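Local coordinates for protein phospholyase (Arthrobacter aurescens, PDB 5G4I) that eliminates phosphate from ethanolamine phosphate with pyridoxal phosphate as cofactor, as a member of the class III transaminase family, at residues A[71-77]-A[324-328]; A[103-107]-A[264-268]; A[191-195]-A[230-234]; A[367-373]-A[409-415]. All coordinates share one frame. Where two conformers were deposited one is given. Residue numbers count along the deposited sequence, not the author numbering.

Interaction 1 of 4, residues A[71-77]-A[324-328]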
loop_
_atom_site.group_PDB
_atom_site.type_symbol
_atom_site.label_atom_id
_atom_site.label_comp_id
_atom_site.label_asym_id
_atom_site.label_seq_id
_atom_site.Cartn_x
_atom_site.Cartn_y
_atom_site.Cartn_z
ATOM N N ASN A 71 -19.703 -12.102 0.511
ATOM C CA ASN A 71 -20.787 -11.314 1.018
ATOM C C ASN A 71 -21.401 -10.488 -0.131
ATOM O O ASN A 71 -20.709 -9.656 -0.799
ATOM C CB ASN A 71 -20.309 -10.362 2.162
ATOM C CG ASN A 71 -21.421 -9.541 2.746
ATOM O OD1 ASN A 71 -22.030 -8.676 2.029
ATOM N ND2 ASN A 71 -21.720 -9.766 4.053
ATOM N N PRO A 72 -22.719 -10.662 -0.374
ATOM C CA PRO A 72 -23.279 -9.999 -1.553
ATOM C C PRO A 72 -23.551 -8.533 -1.437
ATOM O O PRO A 72 -23.555 -7.818 -2.482
ATOM C CB PRO A 72 -24.565 -10.821 -1.855
ATOM C CG PRO A 72 -24.940 -11.421 -0.524
ATOM C CD PRO A 72 -23.630 -11.674 0.217
ATOM N N ALA A 73 -23.795 -8.035 -0.241
ATOM C CA ALA A 73 -23.915 -6.581 -0.080
ATOM C C ALA A 73 -22.619 -5.850 -0.382
ATOM O O ALA A 73 -22.611 -4.726 -1.001
ATOM C CB ALA A 73 -24.315 -6.242 1.330
ATOM N N VAL A 74 -21.476 -6.419 0.040
ATOM C CA VAL A 74 -20.203 -5.799 -0.319
ATOM C C VAL A 74 -19.908 -5.858 -1.829
ATOM O O VAL A 74 -19.533 -4.883 -2.454
ATOM C CB VAL A 74 -18.998 -6.432 0.499
ATOM C CG1 VAL A 74 -17.676 -5.801 0.095
ATOM C CG2 VAL A 74 -19.210 -6.243 1.997
ATOM N N ALA A 75 -20.188 -7.006 -2.435
ATOM C CA ALA A 75 -19.959 -7.168 -3.858
ATOM C C ALA A 75 -20.821 -6.176 -4.682
ATOM O O ALA A 75 -20.319 -5.532 -5.616
ATOM C CB ALA A 75 -20.299 -8.586 -4.301
ATOM N N ASP A 76 -22.112 -6.053 -4.315
ATOM C CA ASP A 76 -23.030 -5.144 -5.017
ATOM C C ASP A 76 -22.575 -3.691 -4.878
ATOM O O ASP A 76 -22.614 -2.868 -5.845
ATOM C CB ASP A 76 -24.466 -5.320 -4.483
ATOM C CG ASP A 76 -25.068 -6.604 -4.925
ATOM O OD1 ASP A 76 -24.600 -7.323 -5.829
ATOM O OD2 ASP A 76 -26.097 -6.952 -4.357
ATOM N N ALA A 77 -22.136 -3.276 -3.660
ATOM C CA ALA A 77 -21.724 -1.893 -3.458
ATOM C C ALA A 77 -20.499 -1.542 -4.325
ATOM O O ALA A 77 -20.417 -0.437 -4.950
ATOM C CB ALA A 77 -21.403 -1.617 -1.979
ATOM N N ALA A 324 -19.902 -0.477 3.100
ATOM C CA ALA A 324 -20.717 -1.725 3.152
ATOM C C ALA A 324 -20.353 -2.675 4.247
ATOM O O ALA A 324 -21.239 -3.334 4.881
ATOM C CB ALA A 324 -20.684 -2.407 1.793
ATOM N N VAL A 325 -19.064 -2.728 4.592
ATOM C CA VAL A 325 -18.605 -3.539 5.753
ATOM C C VAL A 325 -19.204 -3.007 7.061
ATOM O O VAL A 325 -19.745 -3.791 7.889
ATOM C CB VAL A 325 -17.060 -3.661 5.834
ATOM C CG1 VAL A 325 -16.603 -4.282 7.157
ATOM C CG2 VAL A 325 -16.606 -4.510 4.636
ATOM N N LEU A 326 -19.089 -1.664 7.283
ATOM C CA LEU A 326 -19.635 -1.099 8.496
ATOM C C LEU A 326 -21.151 -1.210 8.572
ATOM O O LEU A 326 -21.706 -1.566 9.628
ATOM C CB LEU A 326 -19.228 0.382 8.640
ATOM C CG LEU A 326 -17.779 0.742 9.017
ATOM C CD1 LEU A 326 -17.537 2.279 8.934
ATOM C CD2 LEU A 326 -17.399 0.165 10.365
ATOM N N ARG A 327 -21.829 -0.984 7.434
ATOM C CA ARG A 327 -23.302 -1.075 7.421
ATOM C C ARG A 327 -23.750 -2.520 7.780
ATOM O O ARG A 327 -24.708 -2.741 8.534
ATOM C CB ARG A 327 -23.912 -0.607 6.103
ATOM C CG ARG A 327 -25.418 -0.869 6.126
ATOM N N TYR A 328 -23.111 -3.544 7.171
ATOM C CA TYR A 328 -23.462 -4.912 7.428
ATOM C C TYR A 328 -23.212 -5.347 8.825
ATOM O O TYR A 328 -24.087 -5.949 9.523
ATOM C CB TYR A 328 -22.783 -5.889 6.408
ATOM C CG TYR A 328 -23.294 -7.283 6.457
ATOM C CD1 TYR A 328 -22.769 -8.249 7.352
ATOM C CD2 TYR A 328 -24.299 -7.685 5.545
ATOM C CE1 TYR A 328 -23.303 -9.525 7.390
ATOM C CE2 TYR A 328 -24.819 -8.972 5.608
ATOM C CZ TYR A 328 -24.300 -9.853 6.516
ATOM O OH TYR A 328 -24.785 -11.202 6.600
#
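Ala324 sits where the two helix backbones come nearest. Its CB points at the first helix and settles among Ala73, Val74 and Ala77. Ala324 CB lies 3.9 Å from Ala77 CB, 4.0 Å from Val74 CA and 4.1 Å from Ala73 O. The small methyl groups let the backbones come near: the CA atoms of Val74 and Ala324 are 5.4 Å apart, and the two axes approach to 9.4 Å. Val325 is next. Its CG2 meets Val74 CG2 at 4.1 Å, and the side chains of both valines are buried. Asn285, on a nearby loop, also touches Val325.

This is roughly antiparallel helix packing, with 148° between the N-to-C directions. It joins the start of helix 72-82 to helix 316-331. The first of these also faces the dimer partner, where Asp76 OD1 is hydrogen-bonded to Tyr79 OH of the second subunit.

One turn after Ala324, Tyr328 reaches the N-terminal end of helix 72-82. Asn71 is the N-cap there: its OD1 accepts from Val74 N at 3.1 Å. The other end of its amide lies over one face of the tyrosine ring, with Asn71 ND2 3.6 Å from Tyr328 CE2. That nitrogen is hydrogen-bonded to the carbonyl of Val67. Ala73 CB adds a loose apolar contact, 4.5 Å from Tyr328 CD2.

Interaction 2 of 4, residues A[103-107]-A[264-268]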
loop_
_atom_site.group_PDB
_atom_site.type_symbol
_atom_site.label_atom_id
_atom_site.label_comp_id
_atom_site.label_asym_id
_atom_site.label_seq_id
_atom_site.Cartn_x
_atom_site.Cartn_y
_atom_site.Cartn_z
ATOM N N LEU A 103 -16.739 6.025 9.631
ATOM C CA LEU A 103 -15.650 5.456 10.406
ATOM C C LEU A 103 -15.326 6.313 11.653
ATOM O O LEU A 103 -15.125 5.754 12.762
ATOM C CB LEU A 103 -14.427 5.240 9.477
ATOM C CG LEU A 103 -13.176 4.666 10.155
ATOM C CD1 LEU A 103 -13.435 3.254 10.663
ATOM C CD2 LEU A 103 -12.083 4.640 9.036
ATOM N N LEU A 104 -15.314 7.634 11.458
ATOM C CA LEU A 104 -14.963 8.508 12.604
ATOM C C LEU A 104 -16.062 8.505 13.673
ATOM O O LEU A 104 -15.760 8.761 14.864
ATOM C CB LEU A 104 -14.606 9.888 12.097
ATOM C CG LEU A 104 -13.265 10.036 11.333
ATOM C CD1 LEU A 104 -13.164 11.353 10.596
ATOM C CD2 LEU A 104 -12.069 9.795 12.269
ATOM N N SER A 105 -17.288 8.164 13.310
ATOM C CA SER A 105 -18.401 8.066 14.318
ATOM C C SER A 105 -18.152 6.896 15.286
ATOM O O SER A 105 -18.797 6.763 16.316
ATOM C CB SER A 105 -19.772 7.881 13.634
ATOM O OG SER A 105 -19.982 6.554 13.083
ATOM N N LYS A 106 -17.229 5.950 14.937
ATOM C CA LYS A 106 -16.824 4.819 15.783
ATOM C C LYS A 106 -15.723 5.136 16.778
ATOM O O LYS A 106 -15.265 4.198 17.486
ATOM C CB LYS A 106 -16.399 3.597 14.900
ATOM C CG LYS A 106 -17.420 3.170 13.890
ATOM C CD LYS A 106 -18.729 2.763 14.524
ATOM C CE LYS A 106 -19.603 2.034 13.481
ATOM N NZ LYS A 106 -20.961 1.743 14.027
ATOM N N PHE A 107 -15.343 6.406 16.847
ATOM C CA PHE A 107 -14.288 6.902 17.740
ATOM C C PHE A 107 -14.752 8.009 18.667
ATOM O O PHE A 107 -15.597 8.729 18.327
ATOM C CB PHE A 107 -13.062 7.429 16.943
ATOM C CG PHE A 107 -12.232 6.345 16.304
ATOM C CD1 PHE A 107 -11.235 5.765 16.994
ATOM C CD2 PHE A 107 -12.480 5.936 15.032
ATOM C CE1 PHE A 107 -10.498 4.766 16.444
ATOM C CE2 PHE A 107 -11.756 4.926 14.451
ATOM C CZ PHE A 107 -10.760 4.340 15.164
ATOM N N MET A 264 -15.359 -1.546 20.003
ATOM C CA MET A 264 -14.959 -1.509 18.609
ATOM C C MET A 264 -13.446 -1.713 18.444
ATOM O O MET A 264 -12.987 -2.424 17.475
ATOM C CB MET A 264 -15.411 -0.199 17.940
ATOM C CG MET A 264 -15.276 -0.266 16.479
ATOM S SD MET A 264 -16.506 -1.434 15.626
ATOM C CE MET A 264 -16.202 -0.644 14.037
ATOM N N TRP A 265 -12.641 -1.174 19.373
ATOM C CA TRP A 265 -11.167 -1.127 19.240
ATOM C C TRP A 265 -10.548 -1.813 20.429
ATOM O O TRP A 265 -11.001 -1.646 21.589
ATOM C CB TRP A 265 -10.680 0.350 19.150
ATOM C CG TRP A 265 -11.437 1.107 18.025
ATOM C CD1 TRP A 265 -12.394 2.070 18.187
ATOM C CD2 TRP A 265 -11.473 0.800 16.635
ATOM N NE1 TRP A 265 -12.973 2.435 17.017
ATOM C CE2 TRP A 265 -12.425 1.622 16.030
ATOM C CE3 TRP A 265 -10.722 -0.109 15.818
ATOM C CZ2 TRP A 265 -12.701 1.576 14.642
ATOM C CZ3 TRP A 265 -10.988 -0.123 14.454
ATOM C CH2 TRP A 265 -11.973 0.682 13.880
ATOM N N GLY A 266 -9.540 -2.641 20.178
ATOM C CA GLY A 266 -8.798 -3.290 21.252
ATOM C C GLY A 266 -8.192 -2.386 22.292
ATOM O O GLY A 266 -8.087 -2.837 23.487
ATOM N N TYR A 267 -7.779 -1.165 21.930
ATOM C CA TYR A 267 -7.160 -0.281 22.988
ATOM C C TYR A 267 -8.095 -0.026 24.123
ATOM O O TYR A 267 -7.683 0.357 25.227
ATOM C CB TYR A 267 -6.580 0.989 22.408
ATOM C CG TYR A 267 -7.599 2.054 21.949
ATOM C CD1 TYR A 267 -8.250 2.903 22.859
ATOM C CD2 TYR A 267 -7.933 2.243 20.571
ATOM C CE1 TYR A 267 -9.122 3.877 22.452
ATOM C CE2 TYR A 267 -8.855 3.196 20.203
ATOM C CZ TYR A 267 -9.446 3.990 21.160
ATOM O OH TYR A 267 -10.355 5.020 20.764
ATOM N N GLN A 268 -9.425 -0.188 23.902
ATOM C CA GLN A 268 -10.465 0.099 24.902
ATOM C C GLN A 268 -10.406 -0.936 26.010
ATOM O O GLN A 268 -11.083 -0.690 27.072
ATOM C CB GLN A 268 -11.906 0.150 24.185
ATOM C CG GLN A 268 -12.052 1.319 23.230
ATOM C CD GLN A 268 -13.231 1.329 22.233
ATOM O OE1 GLN A 268 -13.603 0.345 21.809
ATOM N NE2 GLN A 268 -13.678 2.524 21.834
HETATM O O HOH W 1 -15.410 4.318 20.256
#
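A type I beta turn runs from Leu104 to Phe107, near the end of helix 94-104, with Phe107 N bonded to Leu104 O at 3.1 Å. Opposite it, residues 264-268 run from loop into a 3-10 segment. Gln268 OE1 accepts from Trp265 N at 3.0 Å, and Gln268 N donates to Trp265 O at 3.2 Å. The backbones stay apart; the nearest CA atoms, of Lys106 and Met264, are 7.2 Å from each other. Side chains fill the gap.

Trp265 is the centre. Its side chain is about 12 Å from the bound PLP. Trp265 NE1 donates to Lys106 O at 2.9 Å. The same carbonyl oxygen takes a second bond from a water, 2.8 Å from Lys106 O and 3.0 Å from Gln268 NE2. The Phe107 ring forms an offset stack on the five-membered ring of Trp265, with centroids 4.1 Å apart and planes at 12°. Tyr267 OH sits at the edge of the phenyl ring, 3.9 Å from Phe107 CD1. Lys106 CG packs on Met264 CE at 4.0 Å, while its amine leads off to a salt bridge with Asp330.

Phe107 and Trp265 also touch Met279 of strand 276-279. The contact is thus a buried aromatic cluster packed against the central sheet of a fold type I PLP enzyme.

Interaction 3 of 4, residues A[191-195]-A[230-234]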
loop_
_atom_site.group_PDB
_atom_site.type_symbol
_atom_site.label_atom_id
_atom_site.label_comp_id
_atom_site.label_asym_id
_atom_site.label_seq_id
_atom_site.Cartn_x
_atom_site.Cartn_y
_atom_site.Cartn_z
ATOM N N LEU A 191 4.146 -6.424 37.735
ATOM C CA LEU A 191 3.864 -5.099 37.194
ATOM C C LEU A 191 5.031 -4.144 37.501
ATOM O O LEU A 191 5.481 -3.364 36.621
ATOM C CB LEU A 191 2.525 -4.525 37.681
ATOM C CG LEU A 191 2.199 -3.062 37.355
ATOM C CD1 LEU A 191 1.954 -2.952 35.856
ATOM C CD2 LEU A 191 0.968 -2.543 38.086
ATOM N N GLU A 192 5.534 -4.163 38.773
ATOM C CA GLU A 192 6.602 -3.213 39.175
ATOM C C GLU A 192 7.856 -3.490 38.354
ATOM O O GLU A 192 8.463 -2.505 37.823
ATOM C CB GLU A 192 6.881 -3.350 40.726
ATOM N N GLN A 193 8.248 -4.757 38.145
ATOM C CA GLN A 193 9.483 -5.124 37.447
ATOM C C GLN A 193 9.345 -4.776 35.930
ATOM O O GLN A 193 10.285 -4.230 35.284
ATOM C CB GLN A 193 9.891 -6.588 37.553
ATOM C CG GLN A 193 10.254 -6.993 38.985
ATOM C CD GLN A 193 10.555 -8.500 39.130
ATOM O OE1 GLN A 193 10.199 -9.331 38.277
ATOM N NE2 GLN A 193 11.237 -8.838 40.206
ATOM N N SER A 194 8.148 -4.990 35.356
ATOM C CA SER A 194 7.931 -4.670 33.920
ATOM C C SER A 194 7.992 -3.163 33.674
ATOM O O SER A 194 8.536 -2.715 32.628
ATOM C CB SER A 194 6.597 -5.251 33.406
ATOM O OG SER A 194 5.487 -4.590 33.945
ATOM N N LEU A 195 7.477 -2.318 34.597
ATOM C CA LEU A 195 7.541 -0.885 34.436
ATOM C C LEU A 195 8.975 -0.361 34.631
ATOM O O LEU A 195 9.390 0.607 33.987
ATOM C CB LEU A 195 6.529 -0.147 35.317
ATOM C CG LEU A 195 5.035 -0.327 34.879
ATOM C CD1 LEU A 195 4.134 0.290 35.987
ATOM C CD2 LEU A 195 4.751 0.300 33.535
ATOM N N PRO A 230 -1.294 -7.471 33.272
ATOM C CA PRO A 230 -1.779 -6.867 34.543
ATOM C C PRO A 230 -2.378 -5.506 34.347
ATOM O O PRO A 230 -1.921 -4.706 33.483
ATOM C CB PRO A 230 -0.463 -6.785 35.422
ATOM C CG PRO A 230 0.649 -6.862 34.471
ATOM C CD PRO A 230 0.171 -7.400 33.136
ATOM N N SER A 231 -3.407 -5.129 35.132
ATOM C CA SER A 231 -3.980 -3.810 35.107
ATOM C C SER A 231 -2.903 -2.748 35.408
ATOM O O SER A 231 -2.174 -2.920 36.385
ATOM C CB SER A 231 -5.094 -3.653 36.174
ATOM O OG SER A 231 -5.836 -2.482 35.920
ATOM N N GLY A 232 -2.876 -1.646 34.637
ATOM C CA GLY A 232 -1.969 -0.501 34.879
ATOM C C GLY A 232 -0.698 -0.524 34.019
ATOM O O GLY A 232 0.035 0.444 34.037
ATOM N N TYR A 233 -0.397 -1.633 33.331
ATOM C CA TYR A 233 0.800 -1.692 32.515
ATOM C C TYR A 233 0.732 -0.723 31.318
ATOM O O TYR A 233 1.587 0.194 31.173
ATOM C CB TYR A 233 1.153 -3.088 32.046
ATOM C CG TYR A 233 2.425 -3.133 31.137
ATOM C CD1 TYR A 233 3.682 -3.044 31.680
ATOM C CD2 TYR A 233 2.331 -3.161 29.759
ATOM C CE1 TYR A 233 4.855 -3.050 30.937
ATOM C CE2 TYR A 233 3.468 -3.213 28.969
ATOM C CZ TYR A 233 4.743 -3.133 29.560
ATOM O OH TYR A 233 5.897 -3.181 28.776
ATOM N N ILE A 234 -0.305 -0.886 30.478
ATOM C CA ILE A 234 -0.436 0.029 29.327
ATOM C C ILE A 234 -0.515 1.499 29.711
ATOM O O ILE A 234 0.100 2.438 29.125
ATOM C CB ILE A 234 -1.589 -0.393 28.379
ATOM C CG1 ILE A 234 -1.311 -1.789 27.809
ATOM C CG2 ILE A 234 -1.877 0.608 27.278
ATOM C CD1 ILE A 234 -0.106 -1.897 26.813
HETATM O O HOH W 2 8.061 -4.116 30.054
#
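Leu191 is the main bump. Its forked end drops into the hollow of a type II beta turn that runs from Pro230 to Tyr233. Leu191 CD1 lies 4.3 Å from Pro230 CG, 3.7 Å from Tyr233 N and 3.9 Å from Tyr233 CB. Leu191 CD2 is 3.6 Å from Ser231 O. Gly232 is part of this hollow and is the N-cap of helix 233-243. Its phi of 98° would press a CB onto the preceding carbonyl oxygen.

In return, the Tyr233 ring lies against Ser194 and Leu195 of helix 187-207. Leu195 CD2 meets Tyr233 CD1 at 4.0 Å, and Ser194 OG comes within 3.3 Å of Tyr233 CD1. A water links Tyr233 OH, at 2.7 Å, to Ser194 O, at 3.0 Å.

The contact joins helix 187-207 to the turn that starts helix 233-243, away from the PLP site. Ile234 packs on strand 214-217 of the central sheet. Ser194 OG is turned back to Leu191 O at 2.9 Å, so the direct contact rests mainly on apolar fit, with polar linkage passing through water.

Interaction 4 of 4, residues A[367-373]-A[409-415]. With PO4 (phosphate ion), chain D.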
loop_
_atom_site.group_PDB
_atom_site.type_symbol
_atom_site.label_atom_id
_atom_site.label_comp_id
_atom_site.label_asym_id
_atom_site.label_seq_id
_atom_site.Cartn_x
_atom_site.Cartn_y
_atom_site.Cartn_z
ATOM N N LEU A 367 -14.090 -12.948 19.587
ATOM C CA LEU A 367 -13.838 -14.002 18.554
ATOM C C LEU A 367 -12.325 -14.085 18.193
ATOM O O LEU A 367 -11.965 -14.480 17.068
ATOM C CB LEU A 367 -14.756 -13.886 17.332
ATOM C CG LEU A 367 -16.209 -14.194 17.583
ATOM C CD1 LEU A 367 -17.051 -14.012 16.372
ATOM C CD2 LEU A 367 -16.330 -15.670 18.056
ATOM N N PHE A 368 -11.438 -13.789 19.145
ATOM C CA PHE A 368 -9.981 -14.066 19.011
ATOM C C PHE A 368 -9.583 -14.850 20.251
ATOM O O PHE A 368 -9.376 -14.304 21.334
ATOM C CB PHE A 368 -9.138 -12.785 18.801
ATOM C CG PHE A 368 -7.840 -12.994 18.115
ATOM C CD1 PHE A 368 -7.048 -14.150 18.319
ATOM C CD2 PHE A 368 -7.357 -12.060 17.188
ATOM C CE1 PHE A 368 -5.784 -14.304 17.691
ATOM C CE2 PHE A 368 -6.128 -12.253 16.606
ATOM C CZ PHE A 368 -5.360 -13.393 16.797
ATOM N N PHE A 369 -9.493 -16.183 20.089
ATOM C CA PHE A 369 -9.209 -17.082 21.261
ATOM C C PHE A 369 -8.057 -17.976 20.949
ATOM O O PHE A 369 -7.705 -18.303 19.805
ATOM C CB PHE A 369 -10.438 -17.951 21.727
ATOM C CG PHE A 369 -11.304 -17.320 22.808
ATOM C CD1 PHE A 369 -11.007 -17.452 24.160
ATOM C CD2 PHE A 369 -12.459 -16.606 22.445
ATOM C CE1 PHE A 369 -11.726 -16.869 25.095
ATOM C CE2 PHE A 369 -13.255 -16.005 23.452
ATOM C CZ PHE A 369 -12.928 -16.181 24.698
ATOM N N GLY A 370 -7.420 -18.448 22.023
ATOM C CA GLY A 370 -6.353 -19.435 21.906
ATOM C C GLY A 370 -6.152 -20.242 23.187
ATOM O O GLY A 370 -6.657 -19.932 24.238
ATOM N N ILE A 371 -5.382 -21.315 23.020
ATOM C CA ILE A 371 -4.911 -22.147 24.177
ATOM C C ILE A 371 -3.432 -22.547 23.923
ATOM O O ILE A 371 -3.065 -22.907 22.806
ATOM C CB ILE A 371 -5.799 -23.436 24.347
ATOM C CG1 ILE A 371 -6.049 -24.186 23.028
ATOM C CG2 ILE A 371 -7.093 -23.047 25.061
ATOM C CD1 ILE A 371 -6.669 -25.598 23.205
ATOM N N ASP A 372 -2.740 -22.667 24.743
ATOM C CA ASP A 372 -1.321 -23.074 24.902
ATOM C C ASP A 372 -1.262 -24.580 24.950
ATOM O O ASP A 372 -2.028 -25.171 25.732
ATOM C CB ASP A 372 -0.777 -22.928 26.341
ATOM C CG ASP A 372 -0.558 -21.659 26.851
ATOM O OD1 ASP A 372 -0.512 -20.688 26.219
ATOM O OD2 ASP A 372 -0.991 -21.561 27.971
ATOM N N ILE A 373 -0.502 -25.142 24.016
ATOM C CA ILE A 373 -0.368 -26.643 23.928
ATOM C C ILE A 373 0.985 -27.018 24.588
ATOM O O ILE A 373 2.056 -26.453 24.251
ATOM C CB ILE A 373 -0.448 -27.085 22.487
ATOM C CG1 ILE A 373 -1.775 -26.647 21.801
ATOM C CG2 ILE A 373 -0.301 -28.620 22.285
ATOM C CD1 ILE A 373 -3.063 -27.010 22.536
ATOM N N ASN A 409 3.344 -22.686 19.874
ATOM C CA ASN A 409 2.442 -23.611 20.581
ATOM C C ASN A 409 1.108 -23.051 21.043
ATOM O O ASN A 409 0.447 -23.664 21.878
ATOM C CB ASN A 409 3.178 -24.232 21.777
ATOM C CG ASN A 409 3.337 -23.261 22.913
ATOM O OD1 ASN A 409 3.809 -22.133 22.683
ATOM N ND2 ASN A 409 2.993 -23.623 24.102
ATOM N N VAL A 410 0.734 -21.827 20.581
ATOM C CA VAL A 410 -0.589 -21.280 20.958
ATOM C C VAL A 410 -1.533 -21.465 19.783
ATOM O O VAL A 410 -1.353 -20.894 18.718
ATOM C CB VAL A 410 -0.504 -19.827 21.404
ATOM C CG1 VAL A 410 -1.896 -19.306 21.769
ATOM C CG2 VAL A 410 0.491 -19.622 22.528
ATOM N N LEU A 411 -2.510 -22.366 19.978
ATOM C CA LEU A 411 -3.490 -22.679 18.939
ATOM C C LEU A 411 -4.437 -21.504 18.830
ATOM O O LEU A 411 -4.867 -21.020 19.879
ATOM C CB LEU A 411 -4.137 -24.070 19.379
ATOM C CG LEU A 411 -4.708 -24.949 18.382
ATOM C CD1 LEU A 411 -3.645 -25.532 17.453
ATOM C CD2 LEU A 411 -5.448 -26.044 19.064
ATOM N N LYS A 412 -4.599 -20.986 17.605
ATOM C CA LYS A 412 -5.277 -19.718 17.357
ATOM C C LYS A 412 -6.534 -19.895 16.546
ATOM O O LYS A 412 -6.489 -20.499 15.446
ATOM C CB LYS A 412 -4.416 -18.860 16.561
ATOM C CG LYS A 412 -4.971 -17.500 16.238
ATOM C CD LYS A 412 -4.536 -17.085 14.859
ATOM C CE LYS A 412 -3.430 -16.093 14.789
ATOM N NZ LYS A 412 -3.376 -15.431 13.472
ATOM N N MET A 413 -7.588 -19.215 17.016
ATOM C CA MET A 413 -8.908 -19.315 16.319
ATOM C C MET A 413 -9.543 -17.958 16.254
ATOM O O MET A 413 -9.601 -17.254 17.306
ATOM C CB MET A 413 -9.713 -20.178 17.135
ATOM C CG MET A 413 -9.176 -21.598 16.990
ATOM S SD MET A 413 -9.425 -22.841 18.196
ATOM C CE MET A 413 -10.135 -22.550 19.790
ATOM N N ARG A 414 -9.876 -17.581 15.034
ATOM C CA ARG A 414 -10.144 -16.172 14.691
ATOM C C ARG A 414 -10.947 -16.229 13.418
ATOM O O ARG A 414 -10.495 -15.825 12.376
ATOM C CB ARG A 414 -8.789 -15.371 14.542
ATOM C CG ARG A 414 -8.913 -13.859 14.106
ATOM C CD ARG A 414 -7.612 -13.248 13.508
ATOM N NE ARG A 414 -7.362 -13.976 12.253
ATOM C CZ ARG A 414 -6.209 -13.881 11.556
ATOM N NH1 ARG A 414 -5.327 -12.870 11.807
ATOM N NH2 ARG A 414 -5.973 -14.553 10.445
ATOM N N PRO A 415 -12.246 -16.600 13.544
ATOM C CA PRO A 415 -13.092 -16.778 12.315
ATOM C C PRO A 415 -13.663 -15.501 11.732
ATOM O O PRO A 415 -13.634 -14.461 12.482
ATOM C CB PRO A 415 -14.229 -17.669 12.846
ATOM C CG PRO A 415 -14.358 -17.287 14.302
ATOM C CD PRO A 415 -12.947 -17.070 14.770
HETATM P P PO4 D . -2.395 -13.438 9.774
HETATM O O1 PO4 D . -2.718 -12.715 10.946
HETATM O O2 PO4 D . -3.555 -13.740 8.828
HETATM O O3 PO4 D . -2.348 -14.800 10.458
HETATM O O4 PO4 D . -1.127 -13.121 9.026
#
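A side chain extends the strand pairing at one end. Asn409 O accepts from Ile373 N at 2.8 Å, and Asn409 ND2, in the role of a backbone amide, donates to Ile373 O at 3.0 Å. From there the antiparallel ladder is regular, between neighbouring strands of a seven-stranded mixed sheet, flanked by strands 399-404 and 359-365. Ile371 with Leu411 and Phe369 with Met413 are hydrogen-bonded pairs. These four side chains share one face, where Leu411 touches helix 384-396 and Phe369 helix 334-355. At Gly370 a CB would point to the opposite face, that of Lys412 and Val410, and clash with Leu411 O.

Past the ladder, Arg414 CG lies over the Phe368 ring, a CH-pi contact at 4.1 Å from its centroid. Arg414 NH1 is 2.8 Å from phosphate O1 and Arg414 NH2 3.0 Å from phosphate O2. Gln254 and Tyr61 of this chain, and Arg90 of the second subunit, also bind the ion. It probably came from the crystallisation liquor, but Arg414 is about 6 Å from PLP, consistent with a pocket suited to a substrate's phosphate.

From the N terminus, helix 72-82 opens the longest loop, which interaction 1 closes at helix 316-331. Interaction 2 is nested inside it, running from the end of helix 94-104 to the loop before strand 276-279. Interaction 3 is nested deeper, between helices 187-207 and 233-243. Interactions 1 and 2 touch: Leu326 packs on Leu103, Lys106 and Met264. Interaction 3 lies on the far side of the chain's centre from interaction 1, their centres about 41 Å apart. Interaction 4 opens only after all three have closed. It pairs neighbouring strands of the mixed sheet that combines N-terminal and C-terminal strands, whereas interaction 2 packs against the other, central sheet. None of the contacts cross.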